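CDP-glucose-4,6-dehydratase (Yersinia pseudotuberculosis, PDB 1RKX) catalyses the dehydration of CDP-D-glucose, probably to its 4-keto-6-deoxy derivative, as an NAD-binding member of the short-chain dehydrogenase/reductase superfamily. Local coordinates at residues Ser5-Lys10 and Gly241-Ala246; Gly22-Leu27 and Gln233-Pro238; Gly110-Leu115 and Ser169-Ser174; Gly200-Asp205 and Lys334-Gly339. All blocks are in the same frame, centred on the assembly; numbering follows the deposited sequence.

Contact 1 of 4, residues Ser5-Lys10 and Gly241-Ala246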
loop_
_atom_site.group_PDB
_atom_site.type_symbol
_atom_site.label_atom_id
_atom_site.label_comp_id
_atom_site.label_asym_id
_atom_site.label_seq_id
_atom_site.Cartn_x
_atom_site.Cartn_y
_atom_site.Cartn_z
ATOM N N SER C 5 -12.710 30.121 26.904
ATOM C CA SER C 5 -11.844 31.261 27.174
ATOM C C SER C 5 -11.017 31.635 25.947
ATOM O O SER C 5 -10.914 32.810 25.595
ATOM C CB SER C 5 -10.911 30.939 28.347
ATOM O OG SER C 5 -9.967 31.973 28.558
ATOM N N PHE C 6 -10.437 30.623 25.304
ATOM C CA PHE C 6 -9.602 30.808 24.115
ATOM C C PHE C 6 -10.281 31.595 22.998
ATOM O O PHE C 6 -9.670 32.466 22.385
ATOM C CB PHE C 6 -9.178 29.442 23.559
ATOM C CG PHE C 6 -8.484 29.515 22.221
ATOM C CD1 PHE C 6 -7.128 29.816 22.137
ATOM C CD2 PHE C 6 -9.198 29.303 21.041
ATOM C CE1 PHE C 6 -6.489 29.905 20.900
ATOM C CE2 PHE C 6 -8.566 29.391 19.797
ATOM C CZ PHE C 6 -7.211 29.691 19.728
ATOM N N TRP C 7 -11.542 31.277 22.731
ATOM C CA TRP C 7 -12.283 31.926 21.660
ATOM C C TRP C 7 -12.689 33.369 21.900
ATOM O O TRP C 7 -12.970 34.105 20.953
ATOM C CB TRP C 7 -13.506 31.081 21.306
ATOM C CG TRP C 7 -13.089 29.759 20.767
ATOM C CD1 TRP C 7 -12.961 28.584 21.461
ATOM C CD2 TRP C 7 -12.599 29.500 19.447
ATOM N NE1 TRP C 7 -12.413 27.615 20.652
ATOM C CE2 TRP C 7 -12.182 28.151 19.411
ATOM C CE3 TRP C 7 -12.466 30.284 18.290
ATOM C CZ2 TRP C 7 -11.640 27.563 18.260
ATOM C CZ3 TRP C 7 -11.924 29.697 17.144
ATOM C CH2 TRP C 7 -11.519 28.350 17.141
ATOM N N GLN C 8 -12.703 33.780 23.161
ATOM C CA GLN C 8 -13.083 35.146 23.497
ATOM C C GLN C 8 -12.226 36.170 22.753
ATOM O O GLN C 8 -11.008 36.211 22.912
ATOM C CB GLN C 8 -12.956 35.369 25.007
ATOM C CG GLN C 8 -13.543 36.685 25.490
ATOM C CD GLN C 8 -15.039 36.782 25.242
ATOM O OE1 GLN C 8 -15.805 35.906 25.646
ATOM N NE2 GLN C 8 -15.463 37.855 24.580
ATOM N N GLY C 9 -12.873 36.989 21.929
ATOM C CA GLY C 9 -12.157 38.017 21.192
ATOM C C GLY C 9 -11.378 37.597 19.953
ATOM O O GLY C 9 -10.779 38.450 19.296
ATOM N N LYS C 10 -11.360 36.306 19.628
ATOM C CA LYS C 10 -10.634 35.849 18.442
ATOM C C LYS C 10 -11.363 36.281 17.178
ATOM O O LYS C 10 -12.592 36.213 17.106
ATOM C CB LYS C 10 -10.497 34.322 18.441
ATOM C CG LYS C 10 -9.550 33.757 19.492
ATOM C CD LYS C 10 -8.113 34.168 19.223
ATOM C CE LYS C 10 -7.146 33.503 20.189
ATOM N NZ LYS C 10 -7.436 33.863 21.615
ATOM N N GLY C 241 -14.718 18.867 16.870
ATOM C CA GLY C 241 -13.386 18.473 16.447
ATOM C C GLY C 241 -12.690 19.600 15.703
ATOM O O GLY C 241 -11.499 19.832 15.895
ATOM N N TYR C 242 -13.435 20.303 14.849
ATOM C CA TYR C 242 -12.881 21.427 14.086
ATOM C C TYR C 242 -12.383 22.515 15.042
ATOM O O TYR C 242 -11.319 23.092 14.841
ATOM C CB TYR C 242 -13.945 22.048 13.170
ATOM C CG TYR C 242 -14.544 21.132 12.118
ATOM C CD1 TYR C 242 -15.597 21.573 11.315
ATOM C CD2 TYR C 242 -14.083 19.826 11.941
ATOM C CE1 TYR C 242 -16.179 20.741 10.362
ATOM C CE2 TYR C 242 -14.668 18.977 10.986
ATOM C CZ TYR C 242 -15.711 19.441 10.207
ATOM O OH TYR C 242 -16.306 18.605 9.287
ATOM N N LEU C 243 -13.173 22.798 16.074
ATOM C CA LEU C 243 -12.817 23.828 17.054
ATOM C C LEU C 243 -11.581 23.417 17.842
ATOM O O LEU C 243 -10.670 24.219 18.042
ATOM C CB LEU C 243 -13.990 24.084 18.008
ATOM C CG LEU C 243 -15.244 24.731 17.406
ATOM C CD1 LEU C 243 -16.410 24.613 18.381
ATOM C CD2 LEU C 243 -14.966 26.191 17.067
ATOM N N LEU C 244 -11.551 22.162 18.283
ATOM C CA LEU C 244 -10.414 21.643 19.036
ATOM C C LEU C 244 -9.148 21.737 18.195
ATOM O O LEU C 244 -8.091 22.145 18.681
ATOM C CB LEU C 244 -10.671 20.185 19.426
ATOM C CG LEU C 244 -9.563 19.473 20.198
ATOM C CD1 LEU C 244 -9.324 20.184 21.531
ATOM C CD2 LEU C 244 -9.966 18.020 20.430
ATOM N N LEU C 245 -9.253 21.350 16.929
ATOM C CA LEU C 245 -8.114 21.406 16.022
ATOM C C LEU C 245 -7.648 22.845 15.814
ATOM O O LEU C 245 -6.450 23.117 15.812
ATOM C CB LEU C 245 -8.482 20.793 14.665
ATOM C CG LEU C 245 -7.420 20.888 13.564
ATOM C CD1 LEU C 245 -6.157 20.159 13.987
ATOM C CD2 LEU C 245 -7.977 20.296 12.271
ATOM N N ALA C 246 -8.598 23.760 15.629
ATOM C CA ALA C 246 -8.266 25.164 15.416
ATOM C C ALA C 246 -7.447 25.701 16.583
ATOM O O ALA C 246 -6.454 26.406 16.391
ATOM C CB ALA C 246 -9.537 25.985 15.258
HETATM O O HOH W 1 -11.216 24.982 21.150
#

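Contact 2 of 4, residues Gly22-Leu27 and Gln233-Pro238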
loop_
_atom_site.group_PDB
_atom_site.type_symbol
_atom_site.label_atom_id
_atom_site.label_comp_id
_atom_site.label_asym_id
_atom_site.label_seq_id
_atom_site.Cartn_x
_atom_site.Cartn_y
_atom_site.Cartn_z
ATOM N N GLY C 22 -22.086 25.558 8.633
ATOM C CA GLY C 22 -21.550 26.885 8.862
ATOM C C GLY C 22 -22.354 27.689 9.864
ATOM O O GLY C 22 -21.785 28.446 10.650
ATOM N N GLY C 23 -23.674 27.534 9.821
ATOM C CA GLY C 23 -24.539 28.243 10.746
ATOM C C GLY C 23 -24.319 27.758 12.166
ATOM O O GLY C 23 -24.163 28.560 13.090
ATOM N N TRP C 24 -24.304 26.444 12.362
ATOM C CA TRP C 24 -24.079 25.928 13.711
ATOM C C TRP C 24 -22.706 26.359 14.223
ATOM O O TRP C 24 -22.568 26.741 15.383
ATOM C CB TRP C 24 -24.198 24.397 13.749
ATOM C CG TRP C 24 -25.621 23.908 13.825
ATOM C CD1 TRP C 24 -26.376 23.409 12.810
ATOM C CD2 TRP C 24 -26.456 23.891 14.991
ATOM N NE1 TRP C 24 -27.635 23.076 13.267
ATOM C CE2 TRP C 24 -27.708 23.364 14.604
ATOM C CE3 TRP C 24 -26.263 24.273 16.327
ATOM C CZ2 TRP C 24 -28.770 23.206 15.508
ATOM C CZ3 TRP C 24 -27.320 24.116 17.230
ATOM C CH2 TRP C 24 -28.557 23.586 16.811
ATOM N N LEU C 25 -21.692 26.309 13.363
ATOM C CA LEU C 25 -20.350 26.715 13.780
ATOM C C LEU C 25 -20.308 28.203 14.138
ATOM O O LEU C 25 -19.712 28.588 15.152
ATOM C CB LEU C 25 -19.313 26.435 12.687
ATOM C CG LEU C 25 -17.876 26.806 13.091
ATOM C CD1 LEU C 25 -17.439 25.964 14.285
ATOM C CD2 LEU C 25 -16.922 26.590 11.922
ATOM N N SER C 26 -20.927 29.034 13.305
ATOM C CA SER C 26 -20.954 30.474 13.553
ATOM C C SER C 26 -21.654 30.782 14.873
ATOM O O SER C 26 -21.172 31.600 15.659
ATOM C CB SER C 26 -21.647 31.197 12.400
ATOM O OG SER C 26 -20.874 31.078 11.215
ATOM N N LEU C 27 -22.786 30.124 15.117
ATOM C CA LEU C 27 -23.526 30.322 16.362
ATOM C C LEU C 27 -22.665 29.904 17.548
ATOM O O LEU C 27 -22.637 30.581 18.581
ATOM C CB LEU C 27 -24.811 29.498 16.368
ATOM C CG LEU C 27 -25.977 29.981 15.509
ATOM C CD1 LEU C 27 -27.087 28.928 15.505
ATOM C CD2 LEU C 27 -26.487 31.315 16.058
ATOM N N GLN C 233 -23.915 11.287 12.435
ATOM C CA GLN C 233 -23.401 12.001 13.599
ATOM C C GLN C 233 -24.044 13.377 13.684
ATOM O O GLN C 233 -24.302 14.022 12.662
ATOM C CB GLN C 233 -21.881 12.148 13.520
ATOM C CG GLN C 233 -21.385 12.831 12.252
ATOM C CD GLN C 233 -19.873 12.888 12.169
ATOM O OE1 GLN C 233 -19.306 13.109 11.093
ATOM N NE2 GLN C 233 -19.208 12.699 13.307
ATOM N N HIS C 234 -24.313 13.824 14.904
ATOM C CA HIS C 234 -24.914 15.134 15.094
ATOM C C HIS C 234 -23.897 16.155 14.603
ATOM O O HIS C 234 -22.686 15.986 14.791
ATOM C CB HIS C 234 -25.242 15.357 16.572
ATOM C CG HIS C 234 -26.071 16.576 16.829
ATOM N ND1 HIS C 234 -25.543 17.850 16.830
ATOM C CD2 HIS C 234 -27.394 16.717 17.077
ATOM C CE1 HIS C 234 -26.506 18.723 17.071
ATOM N NE2 HIS C 234 -27.639 18.061 17.223
ATOM N N VAL C 235 -24.393 17.213 13.972
ATOM C CA VAL C 235 -23.539 18.256 13.423
ATOM C C VAL C 235 -22.522 18.820 14.419
ATOM O O VAL C 235 -21.420 19.203 14.035
ATOM C CB VAL C 235 -24.398 19.409 12.828
ATOM C CG1 VAL C 235 -25.289 20.022 13.905
ATOM C CG2 VAL C 235 -23.492 20.461 12.196
ATOM N N LEU C 236 -22.874 18.862 15.699
ATOM C CA LEU C 236 -21.943 19.394 16.687
ATOM C C LEU C 236 -20.729 18.491 16.948
ATOM O O LEU C 236 -19.705 18.959 17.441
ATOM C CB LEU C 236 -22.677 19.678 18.000
ATOM C CG LEU C 236 -23.808 20.711 17.908
ATOM C CD1 LEU C 236 -24.468 20.871 19.271
ATOM C CD2 LEU C 236 -23.253 22.052 17.414
ATOM N N GLU C 237 -20.835 17.208 16.611
ATOM C CA GLU C 237 -19.726 16.276 16.829
ATOM C C GLU C 237 -18.494 16.653 15.995
ATOM O O GLU C 237 -17.426 16.903 16.548
ATOM C CB GLU C 237 -20.179 14.843 16.528
ATOM C CG GLU C 237 -21.388 14.396 17.368
ATOM C CD GLU C 237 -21.013 13.748 18.699
ATOM O OE1 GLU C 237 -20.093 14.242 19.393
ATOM O OE2 GLU C 237 -21.655 12.739 19.063
ATOM N N PRO C 238 -18.614 16.686 14.656
ATOM C CA PRO C 238 -17.415 17.061 13.908
ATOM C C PRO C 238 -17.003 18.505 14.189
ATOM O O PRO C 238 -15.814 18.815 14.234
ATOM C CB PRO C 238 -17.823 16.839 12.450
ATOM C CG PRO C 238 -19.321 17.027 12.475
ATOM C CD PRO C 238 -19.702 16.297 13.743
#

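Contact 3 of 4, residues Gly110-Leu115 and Ser169-Ser174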
loop_
_atom_site.group_PDB
_atom_site.type_symbol
_atom_site.label_atom_id
_atom_site.label_comp_id
_atom_site.label_asym_id
_atom_site.label_seq_id
_atom_site.Cartn_x
_atom_site.Cartn_y
_atom_site.Cartn_z
ATOM N N GLY C 110 -12.219 27.746 -5.569
ATOM C CA GLY C 110 -12.660 28.484 -4.395
ATOM C C GLY C 110 -11.648 28.302 -3.279
ATOM O O GLY C 110 -11.281 29.255 -2.588
ATOM N N THR C 111 -11.189 27.067 -3.106
ATOM C CA THR C 111 -10.199 26.750 -2.084
ATOM C C THR C 111 -8.873 27.426 -2.442
ATOM O O THR C 111 -8.193 27.974 -1.573
ATOM C CB THR C 111 -10.014 25.219 -1.964
ATOM O OG1 THR C 111 -11.258 24.628 -1.564
ATOM C CG2 THR C 111 -8.943 24.882 -0.939
ATOM N N VAL C 112 -8.509 27.394 -3.722
ATOM C CA VAL C 112 -7.278 28.045 -4.163
ATOM C C VAL C 112 -7.325 29.545 -3.852
ATOM O O VAL C 112 -6.368 30.101 -3.300
ATOM C CB VAL C 112 -7.049 27.851 -5.686
ATOM C CG1 VAL C 112 -5.927 28.772 -6.170
ATOM C CG2 VAL C 112 -6.690 26.390 -5.972
ATOM N N TYR C 113 -8.436 30.196 -4.193
ATOM C CA TYR C 113 -8.590 31.633 -3.937
ATOM C C TYR C 113 -8.525 31.968 -2.442
ATOM O O TYR C 113 -7.962 32.993 -2.048
ATOM C CB TYR C 113 -9.916 32.136 -4.514
ATOM C CG TYR C 113 -10.025 32.042 -6.028
ATOM C CD1 TYR C 113 -11.267 31.899 -6.640
ATOM C CD2 TYR C 113 -8.888 32.086 -6.846
ATOM C CE1 TYR C 113 -11.386 31.796 -8.022
ATOM C CE2 TYR C 113 -8.997 31.987 -8.239
ATOM C CZ TYR C 113 -10.251 31.840 -8.813
ATOM O OH TYR C 113 -10.387 31.726 -10.176
ATOM N N LEU C 114 -9.107 31.110 -1.612
ATOM C CA LEU C 114 -9.091 31.331 -0.168
ATOM C C LEU C 114 -7.663 31.264 0.371
ATOM O O LEU C 114 -7.223 32.153 1.113
ATOM C CB LEU C 114 -9.946 30.280 0.546
ATOM C CG LEU C 114 -9.912 30.444 2.071
ATOM C CD1 LEU C 114 -11.223 31.046 2.539
ATOM C CD2 LEU C 114 -9.660 29.105 2.738
ATOM N N LEU C 115 -6.942 30.209 -0.003
ATOM C CA LEU C 115 -5.564 30.028 0.444
ATOM C C LEU C 115 -4.650 31.128 -0.095
ATOM O O LEU C 115 -3.739 31.582 0.600
ATOM C CB LEU C 115 -5.049 28.643 0.029
ATOM C CG LEU C 115 -5.790 27.475 0.697
ATOM C CD1 LEU C 115 -5.354 26.143 0.086
ATOM C CD2 LEU C 115 -5.509 27.498 2.198
ATOM N N SER C 169 -2.651 20.635 0.399
ATOM C CA SER C 169 -1.346 20.029 0.652
ATOM C C SER C 169 -0.220 20.804 -0.043
ATOM O O SER C 169 0.834 21.066 0.554
ATOM C CB SER C 169 -1.346 18.579 0.168
ATOM O OG SER C 169 -0.075 17.992 0.338
ATOM N N SER C 170 -0.435 21.168 -1.306
ATOM C CA SER C 170 0.587 21.902 -2.045
ATOM C C SER C 170 0.780 23.317 -1.506
ATOM O O SER C 170 1.915 23.775 -1.379
ATOM C CB SER C 170 0.249 21.980 -3.533
ATOM O OG SER C 170 1.236 22.742 -4.226
ATOM N N TYR C 171 -0.315 24.006 -1.197
ATOM C CA TYR C 171 -0.201 25.364 -0.672
ATOM C C TYR C 171 0.568 25.346 0.641
ATOM O O TYR C 171 1.411 26.209 0.882
ATOM C CB TYR C 171 -1.580 25.998 -0.463
ATOM C CG TYR C 171 -1.936 27.007 -1.534
ATOM C CD1 TYR C 171 -2.358 26.596 -2.800
ATOM C CD2 TYR C 171 -1.797 28.377 -1.300
ATOM C CE1 TYR C 171 -2.629 27.526 -3.809
ATOM C CE2 TYR C 171 -2.060 29.313 -2.299
ATOM C CZ TYR C 171 -2.475 28.884 -3.548
ATOM O OH TYR C 171 -2.735 29.815 -4.534
ATOM N N ARG C 172 0.285 24.355 1.483
ATOM C CA ARG C 172 0.973 24.235 2.763
ATOM C C ARG C 172 2.463 23.993 2.544
ATOM O O ARG C 172 3.310 24.679 3.123
ATOM C CB ARG C 172 0.381 23.085 3.588
ATOM C CG ARG C 172 1.075 22.848 4.931
ATOM C CD ARG C 172 0.301 21.843 5.780
ATOM N NE ARG C 172 0.101 20.585 5.069
ATOM C CZ ARG C 172 -1.030 19.889 5.067
ATOM N NH1 ARG C 172 -2.088 20.318 5.744
ATOM N NH2 ARG C 172 -1.106 18.758 4.375
ATOM N N ASN C 173 2.784 23.019 1.701
ATOM C CA ASN C 173 4.174 22.683 1.419
ATOM C C ASN C 173 4.951 23.818 0.771
ATOM O O ASN C 173 6.123 24.040 1.085
ATOM C CB ASN C 173 4.241 21.458 0.504
ATOM C CG ASN C 173 3.969 20.162 1.238
ATOM O OD1 ASN C 173 3.707 19.131 0.620
ATOM N ND2 ASN C 173 4.043 20.203 2.565
ATOM N N SER C 174 4.290 24.533 -0.135
ATOM C CA SER C 174 4.923 25.622 -0.865
ATOM C C SER C 174 4.943 26.975 -0.164
ATOM O O SER C 174 5.946 27.687 -0.227
ATOM C CB SER C 174 4.242 25.796 -2.223
ATOM O OG SER C 174 4.198 24.572 -2.941
#

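Contact 4 of 4, residues Gly200-Asp205 and Lys334-Gly339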
loop_
_atom_site.group_PDB
_atom_site.type_symbol
_atom_site.label_atom_id
_atom_site.label_comp_id
_atom_site.label_asym_id
_atom_site.label_seq_id
_atom_site.Cartn_x
_atom_site.Cartn_y
_atom_site.Cartn_z
ATOM N N GLY C 200 -32.330 22.003 11.784
ATOM C CA GLY C 200 -31.937 23.094 10.910
ATOM C C GLY C 200 -31.368 22.770 9.538
ATOM O O GLY C 200 -30.916 23.679 8.842
ATOM N N ASP C 201 -31.353 21.503 9.140
ATOM C CA ASP C 201 -30.854 21.186 7.809
ATOM C C ASP C 201 -32.055 20.934 6.921
ATOM O O ASP C 201 -32.781 19.960 7.101
ATOM C CB ASP C 201 -29.943 19.960 7.819
ATOM C CG ASP C 201 -29.396 19.639 6.433
ATOM O OD1 ASP C 201 -29.341 20.559 5.585
ATOM O OD2 ASP C 201 -29.011 18.479 6.201
ATOM N N TRP C 202 -32.273 21.830 5.970
ATOM C CA TRP C 202 -33.404 21.704 5.075
ATOM C C TRP C 202 -33.014 21.288 3.667
ATOM O O TRP C 202 -33.743 21.532 2.705
ATOM C CB TRP C 202 -34.190 23.017 5.066
ATOM C CG TRP C 202 -35.188 23.093 6.199
ATOM C CD1 TRP C 202 -36.392 22.445 6.273
ATOM C CD2 TRP C 202 -35.051 23.828 7.424
ATOM N NE1 TRP C 202 -37.013 22.732 7.468
ATOM C CE2 TRP C 202 -36.212 23.578 8.193
ATOM C CE3 TRP C 202 -34.064 24.674 7.947
ATOM C CZ2 TRP C 202 -36.411 24.146 9.458
ATOM C CZ3 TRP C 202 -34.264 25.239 9.207
ATOM C CH2 TRP C 202 -35.428 24.971 9.947
ATOM N N ALA C 203 -31.857 20.646 3.551
ATOM C CA ALA C 203 -31.401 20.167 2.255
ATOM C C ALA C 203 -32.451 19.180 1.760
ATOM O O ALA C 203 -33.116 18.513 2.558
ATOM C CB ALA C 203 -30.057 19.473 2.397
ATOM N N LEU C 204 -32.602 19.087 0.446
ATOM C CA LEU C 204 -33.579 18.183 -0.136
ATOM C C LEU C 204 -33.034 16.767 -0.275
ATOM O O LEU C 204 -31.828 16.557 -0.371
ATOM C CB LEU C 204 -34.011 18.695 -1.511
ATOM C CG LEU C 204 -34.713 20.053 -1.541
ATOM C CD1 LEU C 204 -34.963 20.464 -2.984
ATOM C CD2 LEU C 204 -36.025 19.972 -0.767
ATOM N N ASP C 205 -33.944 15.801 -0.282
ATOM C CA ASP C 205 -33.594 14.397 -0.431
ATOM C C ASP C 205 -32.515 13.895 0.525
ATOM O O ASP C 205 -31.515 13.308 0.107
ATOM C CB ASP C 205 -33.184 14.126 -1.877
ATOM C CG ASP C 205 -34.287 14.461 -2.867
ATOM O OD1 ASP C 205 -35.384 13.871 -2.756
ATOM O OD2 ASP C 205 -34.063 15.315 -3.751
ATOM N N LYS C 334 -39.748 20.112 16.282
ATOM C CA LYS C 334 -41.045 20.495 16.832
ATOM C C LYS C 334 -41.031 21.846 17.539
ATOM O O LYS C 334 -42.046 22.541 17.568
ATOM C CB LYS C 334 -41.615 19.402 17.749
ATOM C CG LYS C 334 -40.657 18.784 18.740
ATOM C CD LYS C 334 -41.391 17.743 19.594
ATOM C CE LYS C 334 -42.115 16.705 18.734
ATOM N NZ LYS C 334 -42.879 15.716 19.550
ATOM N N ASN C 335 -39.894 22.235 18.106
ATOM C CA ASN C 335 -39.836 23.541 18.740
ATOM C C ASN C 335 -39.928 24.590 17.637
ATOM O O ASN C 335 -40.581 25.622 17.798
ATOM C CB ASN C 335 -38.545 23.719 19.536
ATOM C CG ASN C 335 -38.716 23.353 21.002
ATOM O OD1 ASN C 335 -38.531 22.198 21.398
ATOM N ND2 ASN C 335 -39.094 24.340 21.816
ATOM N N TRP C 336 -39.276 24.316 16.511
ATOM C CA TRP C 336 -39.312 25.226 15.374
ATOM C C TRP C 336 -40.747 25.327 14.861
ATOM O O TRP C 336 -41.248 26.419 14.599
ATOM C CB TRP C 336 -38.396 24.715 14.257
ATOM C CG TRP C 336 -38.592 25.429 12.953
ATOM C CD1 TRP C 336 -38.324 26.741 12.685
ATOM C CD2 TRP C 336 -39.141 24.878 11.755
ATOM N NE1 TRP C 336 -38.676 27.042 11.392
ATOM C CE2 TRP C 336 -39.181 25.916 10.797
ATOM C CE3 TRP C 336 -39.608 23.607 11.394
ATOM C CZ2 TRP C 336 -39.670 25.722 9.501
ATOM C CZ3 TRP C 336 -40.094 23.414 10.103
ATOM C CH2 TRP C 336 -40.120 24.470 9.173
ATOM N N LEU C 337 -41.406 24.179 14.723
ATOM C CA LEU C 337 -42.787 24.132 14.249
ATOM C C LEU C 337 -43.753 24.861 15.183
ATOM O O LEU C 337 -44.722 25.474 14.729
ATOM C CB LEU C 337 -43.247 22.677 14.101
ATOM C CG LEU C 337 -42.641 21.844 12.970
ATOM C CD1 LEU C 337 -43.057 20.391 13.126
ATOM C CD2 LEU C 337 -43.103 22.391 11.629
ATOM N N SER C 338 -43.481 24.789 16.483
ATOM C CA SER C 338 -44.329 25.421 17.489
ATOM C C SER C 338 -44.139 26.930 17.529
ATOM O O SER C 338 -44.970 27.652 18.081
ATOM C CB SER C 338 -44.032 24.840 18.876
ATOM O OG SER C 338 -42.772 25.272 19.356
ATOM N N GLY C 339 -43.041 27.403 16.951
ATOM C CA GLY C 339 -42.776 28.830 16.945
ATOM C C GLY C 339 -41.742 29.242 17.976
ATOM O O GLY C 339 -41.578 30.427 18.259
#

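Contact 1 of 4, residues Ser5-Lys10 and Gly241-Ala246
The indole of Trp7 runs up against Leu243 and Ala246, joining the short N-terminal helix ahead of the first Rossmann strand, 11-15, to helix 236-251. The tight part is the six-membered ring. Leu243 CD2 lies over one face, 25° off the ring normal and 4.2 Å from the centroid of the Trp7 six-membered ring, a CH-pi contact. On the opposite face Phe6 CD2 sits over the five-membered ring, offset toward the rim. At the ring edge, Ala246 CB comes within 3.6 Å of Trp7 CH2; a methyl is small enough to let the indole approach the helix this closely. Leu29, Ile83 and Phe85 add to the apolar surroundings.

Away from the indole the segment is looser. Residues 7 to 10 form a type II turn, with Gln8 and Gly9 exposed and Gly9 at a positive phi. Lys10 folds back, its NZ donating to Phe6 O (2.7 Å) in the carbonyl plane.

Tryptophan also brings one polar group, at the ring edge, to an ordered water lying between the segments: NE1 of Trp7 donates to that water at 2.9 Å, and the water in turn gives a weak bond to Leu243 O at 3.2 Å.

Contact 2 of 4, residues Gly22-Leu27 and Gln233-Pro238
Helix 20-31, which follows the first strand of the Rossmann fold and begins beside the bound NAD, meets the start of helix 236-251 through Trp24. Val235 CG1 lies over one face of the indole, 3.8 Å from the centroid of the Trp24 five-membered ring and 13° off its normal, a nearly vertical CH-pi contact. The valine turns this methyl to the ring by placing CG1 between its own backbone N and carbonyl carbon (chi1 60°). Beside it, Leu236 CD2 reaches Trp24 CE3 at 3.9 Å, so the branched side chains meet different parts of the bicycle: Val235 the pyrrole, Leu236 the benzene ring. A broad indole can span both, and its buried NE1 is satisfied by the backbone O of Gly199.

A capping bond at the start of the helix probably helps to position the two. Leu236 N donates to His234 ND1 at 3.1 Å, almost straight at 172° and close to the imidazole plane. Both nitrogens of the histidine are put to use: ND1 serves the helix start, and NE2 is hydrogen-bonded to Glu349 OE2.

The contact lies where strand 229-234 turns into helix 236-251, with Val235 also touching Val196 of the NAD site, Phe20 and Trp332 meeting the Trp24 ring, and helix 342-355 packing on both Trp24 and Leu236.

Contact 3 of 4, residues Gly110-Leu115 and Ser169-Ser174
One face of the Tyr171 ring is covered by Leu115, whose CB stands 3.5 Å above the plane, displaced toward the rim and nearest to CD2. This is a CH-pi contact, with Leu115 CB 3.9 Å from the centroid of the Tyr171 ring and 26° off the normal. At the phenol end, Val112 CG1 approaches Tyr171 OH to 3.7 Å, while Phe175 meets the tyrosine ring edge-to-face.

Leu115 grips the tyrosine at two points. With CG anti to the carbonyl carbon (chi1 -65°), its CD1 methyl extends back to Tyr171 CB at 3.8 Å while CB remains over the ring. Tyr171 itself departs from the usual staggered positions, with chi1 at -104°, and its ring spans from Leu115 at CD2 to Val112 at the hydroxyl. These two residues, three apart, come to the same side of their helix, and Val167 of helix 156-175 packs against both.

The two Rossmann-fold helices also meet the second subunit: Ser170 OG hydrogen-bonds to Tyr154 O there, and Tyr113 packs on Val101 of that subunit.

A tyrosine here combines a wide apolar face for leucine and valine with a polar tip. Its hydroxyl is hydrogen-bonded to Glu116 OE1, which should offset much of the cost of burying it and probably helps fix the position of the phenol.

Contact 4 of 4, residues Gly200-Asp205 and Lys334-Gly339
Trp202, in an irregular loop that Gly200 enters at phi 93°, where a CB would collide with the preceding carbonyl, faces Trp336 in the last turn of helix 322-338, which Gly339 ends in a Schellman motif with positive phi. Within the loop Asp201 forms an Asx turn: its OD1 accepts from Ala203 N at 3.2 Å, the donor standing above the carboxylate plane.

The side-chain contact is a T-shaped pair of indoles. Trp202 presents its edge to the face of Trp336, with their six-membered rings 4.7 Å apart at the centroids and the planes inclined at 61°. CZ2 of Trp202 makes the closest approach, 3.4 Å above the Trp336 plane and over its centre; the nearest atom is Trp336 CE2, 3.5 Å from Trp202 CZ2. Trp336 brings its face there with CG anti to the backbone N (chi1 168°). Two indoles meet the need at once, the helix supplying a broad face and the loop a long edge that can reach it.

Pro47 and Thr52 touch both indoles, while Glu216 of helix 207-216 packs on Trp336. Asp201 OD2 forms a salt bridge with Arg206. The arrangement is a T-shaped tryptophan pair joining a loop to the C-terminal end of a helix; the side chain of Trp202 is about 8 Å from the bound NAD, so the loop lies near the dinucleotide site.

Overall arrangement
From the N terminus, residues 5-10 come first and find their partner only at 241-246, so contact 1 closes the longest loop, tying the start of the chain to helix 236-251. Contact 2 lies wholly within that span, joining helix 20-31 to the beginning of the same helix; the two contacts touch where Leu243 CD2 meets Leu25 CD1 at 3.7 Å. Contact 3 falls within both loops and pairs helices 100-121 and 156-175. Contact 4 opens at 200-205, before contacts 1 and 2 have closed, and ends at 334-339, so it crosses both, linking the loop after strand 196-197 to helix 322-338. Contacts 3 and 4 follow in series, on opposite sides of the chain's centre.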